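Esterase (Uncultured bacterium, PDB 5EGN) probably hydrolyses carboxylic esters and degrades N-acyl homoserine lactones, the signal molecules of bacterial quorum sensing, as a serine hydrolase of the alpha/beta hydrolase fold. Local coordinates at residues F24-S29 with I51-H56. The protein carries 2 engineered substitutions. Sequence-based numbering, arbitrary orientation.
Sequences FLHPFS and IDHRGH
Ile-51 N donates to Phe-24 O (3.0 Å) where the parallel strands 21-25 and 47-51 lie side by side at their C-terminal ends. Beyond this bond the backbones part, and a water fills the gap: it donates to Phe-24 O and Ile-51 O and weakly accepts from His-26 N. The 51-56 segment then folds into a type II turn from His-53 to His-56, with Gly-55 at a positive phi.

His-26 takes up the space between the two loops. With CG between its own backbone N and carbonyl carbon (chi1 71°), its ring reaches into the 51-56 segment, where NE2 accepts a nearly straight bond from His-53 N (3.0 Å). On the ring's other nitrogen, ND1 donates to Pro-27 O and also pairs with Thr-30 OG1. His-53 lies over one face in an offset stack, centroids 3.8 Å apart and planes at 24°. From there its NE2 donates to His-26 O (2.7 Å), on a lone pair but bent, so that the two histidines hold each other by backbone and ring alike. The His-26 edge points toward the face of His-56, CE1 lying 3.5 Å from His-56 CG. An alanine at His-26 would probably leave His-53 N without its acceptor and open a gap between the His-53 and His-56 rings.

Further out, Phe-28 CD1 meets His-56 NE2 at 3.4 Å, and Phe-175 packs against both rings. Leu-25 CB touches the edge of His-53 at CE1, while Ile-94 and Ile-98 of helix 94-105 also border that ring. Such loops at the C-terminal strand ends are characteristic of the alpha/beta hydrolase fold, in which the loop after strand 21-25 commonly contributes to the oxyanion hole beside the nucleophile elbow, here probably around Ser-93.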
loop_
_atom_site.group_PDB
_atom_site.type_symbol
_atom_site.label_atom_id
_atom_site.label_comp_id
_atom_site.label_asym_id
_atom_site.label_seq_id
_atom_site.Cartn_x
_atom_site.Cartn_y
_atom_site.Cartn_z
ATOM N N PHE A 24 5.401 3.746 11.696
ATOM C CA PHE A 24 5.762 2.567 10.921
ATOM C C PHE A 24 6.978 2.823 10.027
ATOM O O PHE A 24 6.999 3.752 9.183
ATOM C CB PHE A 24 4.577 2.090 10.075
ATOM C CG PHE A 24 3.381 1.660 10.882
ATOM C CD1 PHE A 24 2.353 2.551 11.144
ATOM C CD2 PHE A 24 3.283 0.367 11.376
ATOM C CE1 PHE A 24 1.250 2.161 11.880
ATOM C CE2 PHE A 24 2.181 -0.028 12.110
ATOM C CZ PHE A 24 1.164 0.871 12.363
ATOM N N LEU A 25 7.981 1.976 10.249
ATOM C CA LEU A 25 9.270 2.024 9.578
ATOM C C LEU A 25 9.457 0.767 8.743
ATOM O O LEU A 25 9.663 -0.318 9.287
ATOM C CB LEU A 25 10.394 2.147 10.606
ATOM C CG LEU A 25 10.249 3.302 11.591
ATOM C CD1 LEU A 25 11.370 3.310 12.620
ATOM C CD2 LEU A 25 10.218 4.598 10.811
ATOM N N HIS A 26 9.394 0.921 7.425
ATOM C CA HIS A 26 9.419 -0.210 6.499
ATOM C C HIS A 26 10.784 -0.903 6.435
ATOM O O HIS A 26 11.800 -0.298 6.769
ATOM C CB HIS A 26 9.013 0.263 5.100
ATOM C CG HIS A 26 10.044 1.114 4.429
ATOM N ND1 HIS A 26 11.134 0.586 3.770
ATOM C CD2 HIS A 26 10.153 2.459 4.319
ATOM C CE1 HIS A 26 11.870 1.569 3.283
ATOM N NE2 HIS A 26 11.297 2.715 3.601
ATOM N N PRO A 27 10.809 -2.175 5.994
ATOM C CA PRO A 27 12.079 -2.893 5.825
ATOM C C PRO A 27 12.906 -2.383 4.647
ATOM O O PRO A 27 12.437 -1.561 3.861
ATOM C CB PRO A 27 11.635 -4.339 5.583
ATOM C CG PRO A 27 10.279 -4.215 5.006
ATOM C CD PRO A 27 9.655 -3.050 5.722
ATOM N N PHE A 28 14.130 -2.886 4.538
ATOM C CA PHE A 28 15.075 -2.458 3.514
ATOM C C PHE A 28 14.579 -2.797 2.107
ATOM O O PHE A 28 13.952 -3.835 1.898
ATOM C CB PHE A 28 16.442 -3.102 3.777
ATOM C CG PHE A 28 17.581 -2.442 3.056
ATOM C CD1 PHE A 28 17.771 -1.072 3.130
ATOM C CD2 PHE A 28 18.482 -3.199 2.327
ATOM C CE1 PHE A 28 18.828 -0.470 2.470
ATOM C CE2 PHE A 28 19.540 -2.604 1.667
ATOM C CZ PHE A 28 19.713 -1.236 1.739
ATOM N N SER A 29 14.850 -1.889 1.166
ATOM C CA SER A 29 14.509 -2.022 -0.258
ATOM C C SER A 29 13.016 -1.865 -0.557
ATOM O O SER A 29 12.615 -1.862 -1.721
ATOM C CB SER A 29 14.991 -3.366 -0.816
ATOM O OG SER A 29 14.047 -4.387 -0.552
ATOM N N ILE A 51 6.566 6.002 7.226
ATOM C CA ILE A 51 7.657 6.739 6.583
ATOM C C ILE A 51 8.419 5.966 5.502
ATOM O O ILE A 51 8.707 4.775 5.648
ATOM C CB ILE A 51 8.679 7.238 7.639
ATOM C CG1 ILE A 51 8.006 8.214 8.598
ATOM C CG2 ILE A 51 9.863 7.931 6.983
ATOM C CD1 ILE A 51 8.905 8.701 9.711
ATOM N N ASP A 52 8.718 6.665 4.408
ATOM C CA ASP A 52 9.677 6.206 3.413
ATOM C C ASP A 52 11.087 6.627 3.818
ATOM O O ASP A 52 11.382 7.820 3.900
ATOM C CB ASP A 52 9.337 6.774 2.035
ATOM C CG ASP A 52 8.226 6.014 1.345
ATOM O OD1 ASP A 52 7.475 5.288 2.032
ATOM O OD2 ASP A 52 8.106 6.144 0.109
ATOM N N HIS A 53 11.951 5.652 4.081
ATOM C CA HIS A 53 13.346 5.939 4.398
ATOM C C HIS A 53 14.012 6.633 3.219
ATOM O O HIS A 53 13.539 6.532 2.087
ATOM C CB HIS A 53 14.104 4.655 4.740
ATOM C CG HIS A 53 13.455 3.833 5.810
ATOM N ND1 HIS A 53 12.688 4.383 6.813
ATOM C CD2 HIS A 53 13.459 2.496 6.030
ATOM C CE1 HIS A 53 12.247 3.422 7.605
ATOM N NE2 HIS A 53 12.702 2.268 7.152
ATOM N N ARG A 54 15.108 7.338 3.481
ATOM C CA ARG A 54 15.872 7.945 2.401
ATOM C C ARG A 54 16.442 6.843 1.516
ATOM O O ARG A 54 16.884 5.806 2.008
ATOM C CB ARG A 54 16.989 8.839 2.947
ATOM C CG ARG A 54 17.987 8.136 3.850
ATOM C CD ARG A 54 19.171 9.036 4.155
ATOM N NE ARG A 54 18.751 10.297 4.759
ATOM C CZ ARG A 54 19.568 11.311 5.024
ATOM N NH1 ARG A 54 20.860 11.217 4.738
ATOM N NH2 ARG A 54 19.095 12.420 5.575
ATOM N N GLY A 55 16.408 7.062 0.208
ATOM C CA GLY A 55 16.858 6.055 -0.734
ATOM C C GLY A 55 15.769 5.058 -1.080
ATOM O O GLY A 55 15.994 4.124 -1.848
ATOM N N HIS A 56 14.584 5.259 -0.512
ATOM C CA HIS A 56 13.467 4.348 -0.731
ATOM C C HIS A 56 12.211 5.076 -1.188
ATOM O O HIS A 56 11.923 6.185 -0.738
ATOM C CB HIS A 56 13.156 3.559 0.543
ATOM C CG HIS A 56 14.278 2.682 1.002
ATOM N ND1 HIS A 56 15.374 3.171 1.680
ATOM C CD2 HIS A 56 14.472 1.348 0.881
ATOM C CE1 HIS A 56 16.196 2.174 1.958
ATOM N NE2 HIS A 56 15.673 1.058 1.484
HETATM O O HOH W 1 7.415 2.963 6.817
#